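Local structure of putative acetyltransferase Ta0821 (3C26) at residues V64-S68 against G69-A73; W127-P130 against S131-L134; N197-D201 against G202-V206. The protein probably acts as an acyltransferase of the GNAT family, moving an acyl group other than an aminoacyl group, most likely from an acyl-coenzyme A donor. All coordinates share one frame; numbering follows the deposited sequence.

Contact 1: V64-S68 against G69-A73; sequences VLRVS and GRPVA
Val67 and Arg70 face each other across a tight turn, and Gly69 lies in the turn between them. The backbones grip twice. Val67 N donates to Arg70 O at 2.9 Å, and Arg70 N donates to Val67 O at 2.8 Å. The Arg70 side chain bends at chi3 (-71°), which folds its guanidinium back across the turn. One flat face of that group lies over Val67 O, 3.5 Å from Arg70 CZ. Arg70 NH2 also touches the methyl Val67 CG1 at 3.4 Å. The other branch, Val67 CG2, meets Val72 CG1 at 3.9 Å, and these two side chains cross at about a right angle.

Gly69 has a positive phi of 82°, a value that glycine adopts readily. Its carbonyl takes a bond from the extended Arg66, with Arg66 NH1 3.1 Å from Gly69 O and above the carbonyl plane. Salt bridges to Asp9 and Asp15 hold the same guanidinium. Further from the turn, Val72 N donates to Leu65 O at 2.8 Å. The pairing slips by one residue between Leu65 and Arg66. On the side of Leu65 and Val72, helix 101-113 covers the strands. This is a two-residue beta hairpin with a type I' turn and a beta bulge, in the antiparallel part of the GNAT fold.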
loop_
_atom_site.group_PDB
_atom_site.type_symbol
_atom_site.label_atom_id
_atom_site.label_comp_id
_atom_site.label_asym_id
_atom_site.label_seq_id
_atom_site.Cartn_x
_atom_site.Cartn_y
_atom_site.Cartn_z
ATOM N N VAL A 64 -3.442 29.862 7.097
ATOM C CA VAL A 64 -2.207 29.754 6.337
ATOM C C VAL A 64 -1.005 30.286 7.063
ATOM O O VAL A 64 -1.104 31.077 8.009
ATOM C CB VAL A 64 -2.302 30.472 4.948
ATOM C CG1 VAL A 64 -3.424 29.823 4.084
ATOM C CG2 VAL A 64 -2.502 31.999 5.097
ATOM N N LEU A 65 0.135 29.752 6.644
ATOM C CA LEU A 65 1.427 30.333 6.944
ATOM C C LEU A 65 1.756 31.224 5.765
ATOM O O LEU A 65 1.579 30.831 4.603
ATOM C CB LEU A 65 2.521 29.284 7.171
ATOM C CG LEU A 65 2.542 28.577 8.521
ATOM C CD1 LEU A 65 3.777 27.677 8.559
ATOM C CD2 LEU A 65 2.592 29.532 9.600
ATOM N N ARG A 66 2.201 32.440 6.069
ATOM C CA ARG A 66 2.561 33.409 5.035
ATOM C C ARG A 66 4.004 33.841 5.136
ATOM O O ARG A 66 4.533 34.041 6.221
ATOM C CB ARG A 66 1.747 34.708 5.143
ATOM C CG ARG A 66 0.260 34.550 5.021
ATOM C CD ARG A 66 -0.373 35.930 4.848
ATOM N NE ARG A 66 -1.804 35.784 4.945
ATOM C CZ ARG A 66 -2.585 35.507 3.920
ATOM N NH1 ARG A 66 -2.064 35.407 2.721
ATOM N NH2 ARG A 66 -3.880 35.348 4.102
ATOM N N VAL A 67 4.595 33.979 3.960
ATOM C CA VAL A 67 5.920 34.556 3.780
ATOM C C VAL A 67 5.731 35.826 2.951
ATOM O O VAL A 67 5.299 35.791 1.809
ATOM C CB VAL A 67 6.856 33.614 3.064
ATOM C CG1 VAL A 67 8.127 34.363 2.650
ATOM C CG2 VAL A 67 7.142 32.335 3.958
ATOM N N SER A 68 6.028 36.960 3.567
ATOM C CA SER A 68 5.851 38.252 2.911
ATOM C C SER A 68 4.482 38.346 2.233
ATOM O O SER A 68 4.355 38.742 1.070
ATOM C CB SER A 68 6.972 38.500 1.902
ATOM O OG SER A 68 8.236 38.067 2.420
ATOM N N GLY A 69 3.471 37.935 2.999
ATOM C CA GLY A 69 2.063 38.042 2.610
ATOM C C GLY A 69 1.607 36.932 1.705
ATOM O O GLY A 69 0.420 36.819 1.405
ATOM N N ARG A 70 2.562 36.125 1.246
ATOM C CA ARG A 70 2.247 35.021 0.318
ATOM C C ARG A 70 1.950 33.743 1.062
ATOM O O ARG A 70 2.730 33.344 1.890
ATOM C CB ARG A 70 3.387 34.742 -0.682
ATOM C CG ARG A 70 3.567 35.768 -1.811
ATOM C CD ARG A 70 4.834 35.448 -2.643
ATOM N NE ARG A 70 6.065 35.725 -1.895
ATOM C CZ ARG A 70 6.786 34.812 -1.259
ATOM N NH1 ARG A 70 6.431 33.521 -1.275
ATOM N NH2 ARG A 70 7.863 35.202 -0.596
ATOM N N PRO A 71 0.813 33.103 0.774
ATOM C CA PRO A 71 0.551 31.844 1.477
ATOM C C PRO A 71 1.486 30.714 1.041
ATOM O O PRO A 71 1.725 30.558 -0.158
ATOM C CB PRO A 71 -0.889 31.528 1.111
ATOM C CG PRO A 71 -1.133 32.233 -0.172
ATOM C CD PRO A 71 -0.288 33.477 -0.129
ATOM N N VAL A 72 2.032 29.958 2.014
ATOM C CA VAL A 72 2.935 28.835 1.677
ATOM C C VAL A 72 2.446 27.448 2.197
ATOM O O VAL A 72 2.922 26.387 1.781
ATOM C CB VAL A 72 4.440 29.127 2.095
ATOM C CG1 VAL A 72 4.983 30.418 1.398
ATOM C CG2 VAL A 72 4.593 29.193 3.624
ATOM N N ALA A 73 1.464 27.489 3.084
ATOM C CA ALA A 73 0.883 26.266 3.692
ATOM C C ALA A 73 -0.542 26.535 4.150
ATOM O O ALA A 73 -0.930 27.694 4.481
ATOM C CB ALA A 73 1.704 25.788 4.876
#

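Contact 2: W127-P130 against S131-L134; sequences WNEP and SLRL. With EDO (1,2-ethanediol), chain I.
Ser131 lies over one face of the Asn128 amide, with Ser131 CB 3.5 Å from Asn128 CG. The backbone Ser131 N stands above the oxygen end of that same face. It gives a weak bond to Asn128 OD1 at 3.5 Å, from well out of the amide plane. The stronger partner of Asn128 OD1 is the indole nitrogen of Trp27, so the oxygen is held by two donors. Asn128 CG is anti to the backbone N (chi1 -168°), which swings the amide beside the first helical turn.

The second pair of flat groups does not stack. The Glu129 carboxylate and the Arg133 guanidinium are turned 65° apart, and Glu129 OE2 is 5.0 Å from Arg133 NH1. A water joins them: it donates to Glu129 OE2 and accepts from Arg133 NH1 at 2.7 Å. A 1,2-ethanediol, probably from the crystallisation liquor, adds a weak bond from its O1 to Glu129 OE2. Glu129 OE1 instead forms a salt bridge with Lys38 of the second subunit. The methyl Leu132 CD1 also lies 4.0 Å from Glu129 OE1. The opposite charges close by would probably favour the ionised carboxylate.

The backbone closes the turn. Leu132 N donates to Asn128 O at 2.8 Å, and Arg133 N donates to Glu129 O at 2.9 Å. Leu134 N bonds to Pro130 O at 3.0 Å. Pro130 has no N-H, which costs nothing in a first helical turn. Leu132 packs on Val124, Thr260 and Trp262 of strands 119-125 and 258-265, and Leu134 on helix 101-113. Asn128 is thus the N-cap of helix 129-138, the helix that follows strand 119-125 in the GNAT fold and here meets the second subunit.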
loop_
_atom_site.group_PDB
_atom_site.type_symbol
_atom_site.label_atom_id
_atom_site.label_comp_id
_atom_site.label_asym_id
_atom_site.label_seq_id
_atom_site.Cartn_x
_atom_site.Cartn_y
_atom_site.Cartn_z
ATOM N N TRP A 127 0.147 4.624 6.028
ATOM C CA TRP A 127 1.473 4.597 5.323
ATOM C C TRP A 127 2.232 5.927 5.397
ATOM O O TRP A 127 3.377 6.051 4.952
ATOM C CB TRP A 127 1.290 4.235 3.842
ATOM C CG TRP A 127 0.228 5.049 3.108
ATOM C CD1 TRP A 127 -1.030 4.607 2.765
ATOM C CD2 TRP A 127 0.336 6.366 2.577
ATOM N NE1 TRP A 127 -1.711 5.582 2.120
ATOM C CE2 TRP A 127 -0.898 6.668 1.960
ATOM C CE3 TRP A 127 1.348 7.343 2.579
ATOM C CZ2 TRP A 127 -1.157 7.908 1.346
ATOM C CZ3 TRP A 127 1.098 8.575 1.945
ATOM C CH2 TRP A 127 -0.141 8.844 1.347
ATOM N N ASN A 128 1.575 6.952 5.941
ATOM C CA ASN A 128 2.157 8.300 5.936
ATOM C C ASN A 128 3.003 8.509 7.173
ATOM O O ASN A 128 2.656 9.226 8.093
ATOM C CB ASN A 128 1.102 9.385 5.768
ATOM C CG ASN A 128 1.716 10.721 5.479
ATOM O OD1 ASN A 128 2.936 10.842 5.470
ATOM N ND2 ASN A 128 0.882 11.737 5.182
ATOM N N GLU A 129 4.145 7.843 7.140
ATOM C CA GLU A 129 5.010 7.748 8.276
ATOM C C GLU A 129 5.485 9.107 8.797
ATOM O O GLU A 129 5.511 9.303 9.996
ATOM C CB GLU A 129 6.199 6.840 7.996
ATOM C CG GLU A 129 6.927 6.421 9.237
ATOM C CD GLU A 129 6.132 5.445 10.141
ATOM O OE1 GLU A 129 5.146 4.841 9.714
ATOM O OE2 GLU A 129 6.535 5.288 11.309
ATOM N N PRO A 130 5.921 10.029 7.899
ATOM C CA PRO A 130 6.350 11.352 8.377
ATOM C C PRO A 130 5.212 12.103 9.092
ATOM O O PRO A 130 5.417 12.741 10.109
ATOM C CB PRO A 130 6.741 12.053 7.076
ATOM C CG PRO A 130 7.242 10.936 6.221
ATOM C CD PRO A 130 6.265 9.834 6.474
ATOM N N SER A 131 4.015 12.021 8.557
ATOM C CA SER A 131 2.880 12.679 9.201
ATOM C C SER A 131 2.502 11.993 10.508
ATOM O O SER A 131 2.167 12.653 11.465
ATOM C CB SER A 131 1.683 12.748 8.272
ATOM O OG SER A 131 2.026 13.496 7.114
ATOM N N LEU A 132 2.592 10.666 10.545
ATOM C CA LEU A 132 2.276 9.890 11.776
ATOM C C LEU A 132 3.298 10.253 12.866
ATOM O O LEU A 132 2.979 10.405 14.035
ATOM C CB LEU A 132 2.303 8.386 11.494
ATOM C CG LEU A 132 1.180 7.756 10.621
ATOM C CD1 LEU A 132 1.516 6.326 10.227
ATOM C CD2 LEU A 132 -0.149 7.795 11.336
ATOM N N ARG A 133 4.545 10.369 12.459
ATOM C CA ARG A 133 5.619 10.791 13.378
ATOM C C ARG A 133 5.397 12.217 13.892
ATOM O O ARG A 133 5.630 12.532 15.054
ATOM C CB ARG A 133 6.995 10.694 12.700
ATOM C CG ARG A 133 7.408 9.248 12.364
ATOM C CD ARG A 133 7.452 8.350 13.605
ATOM N NE ARG A 133 8.509 8.760 14.532
ATOM C CZ ARG A 133 9.819 8.497 14.405
ATOM N NH1 ARG A 133 10.294 7.816 13.360
ATOM N NH2 ARG A 133 10.663 8.935 15.348
ATOM N N LEU A 134 4.904 13.066 13.017
ATOM C CA LEU A 134 4.664 14.493 13.360
ATOM C C LEU A 134 3.555 14.588 14.415
ATOM O O LEU A 134 3.736 15.196 15.478
ATOM C CB LEU A 134 4.287 15.294 12.098
ATOM C CG LEU A 134 3.801 16.719 12.392
ATOM C CD1 LEU A 134 4.952 17.444 13.053
ATOM C CD2 LEU A 134 3.339 17.450 11.190
HETATM C C1 EDO I . 3.254 5.805 14.151
HETATM O O1 EDO I . 4.356 6.142 13.291
HETATM C C2 EDO I . 3.693 5.780 15.603
HETATM O O2 EDO I . 4.171 7.077 15.939
HETATM O O HOH W 1 8.889 6.008 11.892
#

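Contact 3: N197-D201 against G202-V206; sequences NLIVD and GSTFV
Strands 198-200 and 204-206 run antiparallel at 172°, their axes 4.7 Å apart, joined by a type II' turn from Asp201 to Thr204. Val200 and Phe205 make a non-hydrogen-bonded pair. Their side chains lie side by side and point the same way. The methyl Val200 CG2 sits over one face of the Phe205 ring, 4.0 Å from its centroid and 11° off the normal, a CH-pi contact. Phe205 CG is anti to the backbone N (chi1 -168°), which holds one ring face against the Val200 methyl. Leu198 CD2 reaches the ring from an oblique direction, 3.6 Å from Phe205 CE2.

This is a two-residue beta hairpin. Ile199 and Val206 exchange two backbone bonds: Ile199 N to Val206 O and Val206 N to Ile199 O are both 2.9 Å. Asp201 and Thr204 form a second such pair, with Asp201 N to Thr204 O and Thr204 N to Asp201 O both at 3.1 Å. Gly202 opens the turn with a positive phi. Strand 164-168 pairs with the hairpin on the side of strand 198-200.

The Phe205 ring also stacks with Phe175 and meets Tyr168 edge-to-face. With an alanine at Phe205, the Val200 and Leu198 methyls would probably lose the surface they pack on, and Phe175 and Tyr168 would each lose a ring contact.

Ile199 and Val206 project from the other face of the hairpin. Ile199 CB is 4.2 Å from Val206 CB, and Val206 also packs on Leu217 of strand 214-221.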
loop_
_atom_site.group_PDB
_atom_site.type_symbol
_atom_site.label_atom_id
_atom_site.label_comp_id
_atom_site.label_asym_id
_atom_site.label_seq_id
_atom_site.Cartn_x
_atom_site.Cartn_y
_atom_site.Cartn_z
ATOM N N ASN A 197 -27.102 11.832 3.685
ATOM C CA ASN A 197 -25.873 11.095 3.435
ATOM C C ASN A 197 -25.666 9.956 4.413
ATOM O O ASN A 197 -24.581 9.496 4.563
ATOM C CB ASN A 197 -24.643 12.007 3.503
ATOM C CG ASN A 197 -24.569 12.975 2.352
ATOM O OD1 ASN A 197 -25.230 13.991 2.362
ATOM N ND2 ASN A 197 -23.727 12.684 1.378
ATOM N N LEU A 198 -26.726 9.521 5.076
ATOM C CA LEU A 198 -26.625 8.443 6.032
ATOM C C LEU A 198 -27.569 7.284 5.729
ATOM O O LEU A 198 -28.701 7.444 5.270
ATOM C CB LEU A 198 -26.875 8.982 7.450
ATOM C CG LEU A 198 -25.760 9.857 8.009
ATOM C CD1 LEU A 198 -26.256 10.807 9.106
ATOM C CD2 LEU A 198 -24.624 8.967 8.538
ATOM N N ILE A 199 -27.040 6.101 5.987
ATOM C CA ILE A 199 -27.784 4.857 5.955
ATOM C C ILE A 199 -27.666 4.367 7.389
ATOM O O ILE A 199 -26.600 3.933 7.833
ATOM C CB ILE A 199 -27.226 3.815 4.994
ATOM C CG1 ILE A 199 -27.286 4.348 3.558
ATOM C CG2 ILE A 199 -28.000 2.515 5.105
ATOM C CD1 ILE A 199 -26.674 3.413 2.556
ATOM N N VAL A 200 -28.752 4.555 8.134
ATOM C CA VAL A 200 -28.796 4.195 9.550
ATOM C C VAL A 200 -30.017 3.367 9.818
ATOM O O VAL A 200 -31.151 3.756 9.512
ATOM C CB VAL A 200 -28.818 5.413 10.482
ATOM C CG1 VAL A 200 -28.936 4.950 11.957
ATOM C CG2 VAL A 200 -27.566 6.251 10.284
ATOM N N ASP A 201 -29.769 2.200 10.389
ATOM C CA ASP A 201 -30.839 1.257 10.657
ATOM C C ASP A 201 -30.311 0.096 11.490
ATOM O O ASP A 201 -29.578 -0.776 11.006
ATOM C CB ASP A 201 -31.363 0.748 9.326
ATOM C CG ASP A 201 -32.668 0.037 9.443
ATOM O OD1 ASP A 201 -33.285 0.062 10.520
ATOM O OD2 ASP A 201 -33.086 -0.525 8.426
ATOM N N GLY A 202 -30.701 0.095 12.748
ATOM C CA GLY A 202 -30.261 -0.939 13.684
ATOM C C GLY A 202 -28.803 -0.777 14.018
ATOM O O GLY A 202 -28.419 0.194 14.685
ATOM N N SER A 203 -27.984 -1.732 13.555
ATOM C CA SER A 203 -26.520 -1.671 13.762
ATOM C C SER A 203 -25.779 -1.104 12.577
ATOM O O SER A 203 -24.571 -0.900 12.633
ATOM C CB SER A 203 -25.912 -3.031 14.107
ATOM O OG SER A 203 -26.204 -3.398 15.432
ATOM N N THR A 204 -26.515 -0.858 11.503
ATOM C CA THR A 204 -25.933 -0.223 10.311
ATOM C C THR A 204 -25.830 1.301 10.502
ATOM O O THR A 204 -26.755 1.983 10.875
ATOM C CB THR A 204 -26.713 -0.502 9.019
ATOM O OG1 THR A 204 -26.929 -1.914 8.864
ATOM C CG2 THR A 204 -25.914 -0.016 7.853
ATOM N N PHE A 205 -24.633 1.810 10.294
ATOM C CA PHE A 205 -24.405 3.232 10.390
ATOM C C PHE A 205 -23.308 3.572 9.398
ATOM O O PHE A 205 -22.132 3.399 9.676
ATOM C CB PHE A 205 -24.034 3.616 11.814
ATOM C CG PHE A 205 -24.065 5.096 12.078
ATOM C CD1 PHE A 205 -24.824 5.620 13.097
ATOM C CD2 PHE A 205 -23.381 5.960 11.259
ATOM C CE1 PHE A 205 -24.852 6.995 13.322
ATOM C CE2 PHE A 205 -23.401 7.312 11.469
ATOM C CZ PHE A 205 -24.126 7.841 12.504
ATOM N N VAL A 206 -23.742 3.992 8.209
ATOM C CA VAL A 206 -22.876 4.304 7.086
ATOM C C VAL A 206 -23.059 5.734 6.556
ATOM O O VAL A 206 -24.156 6.217 6.286
ATOM C CB VAL A 206 -23.119 3.309 5.878
ATOM C CG1 VAL A 206 -22.199 3.590 4.696
ATOM C CG2 VAL A 206 -22.956 1.880 6.331
#

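How the contacts relate
All three contacts are partly buried. Contacts 1 and 3 are both two-residue hairpins, about 42 Å apart between centres and on opposite sides of the chain's centre. They share no strand. Contact 1 has the most exposed residues, in its type I' turn, and an arginine on each strand. Contact 3 has a type II' turn and is more buried along its strands, where an aromatic ring carries one face. Contact 2 is different in kind: a helix start, nearer the centre of the chain. Its apolar side packs on strands 119-125 and 258-265, while its charged side faces the second subunit. The second subunit touches neither contact 1 nor contact 3. Contacts 1 and 2 are about 11 Å apart at their nearest atoms.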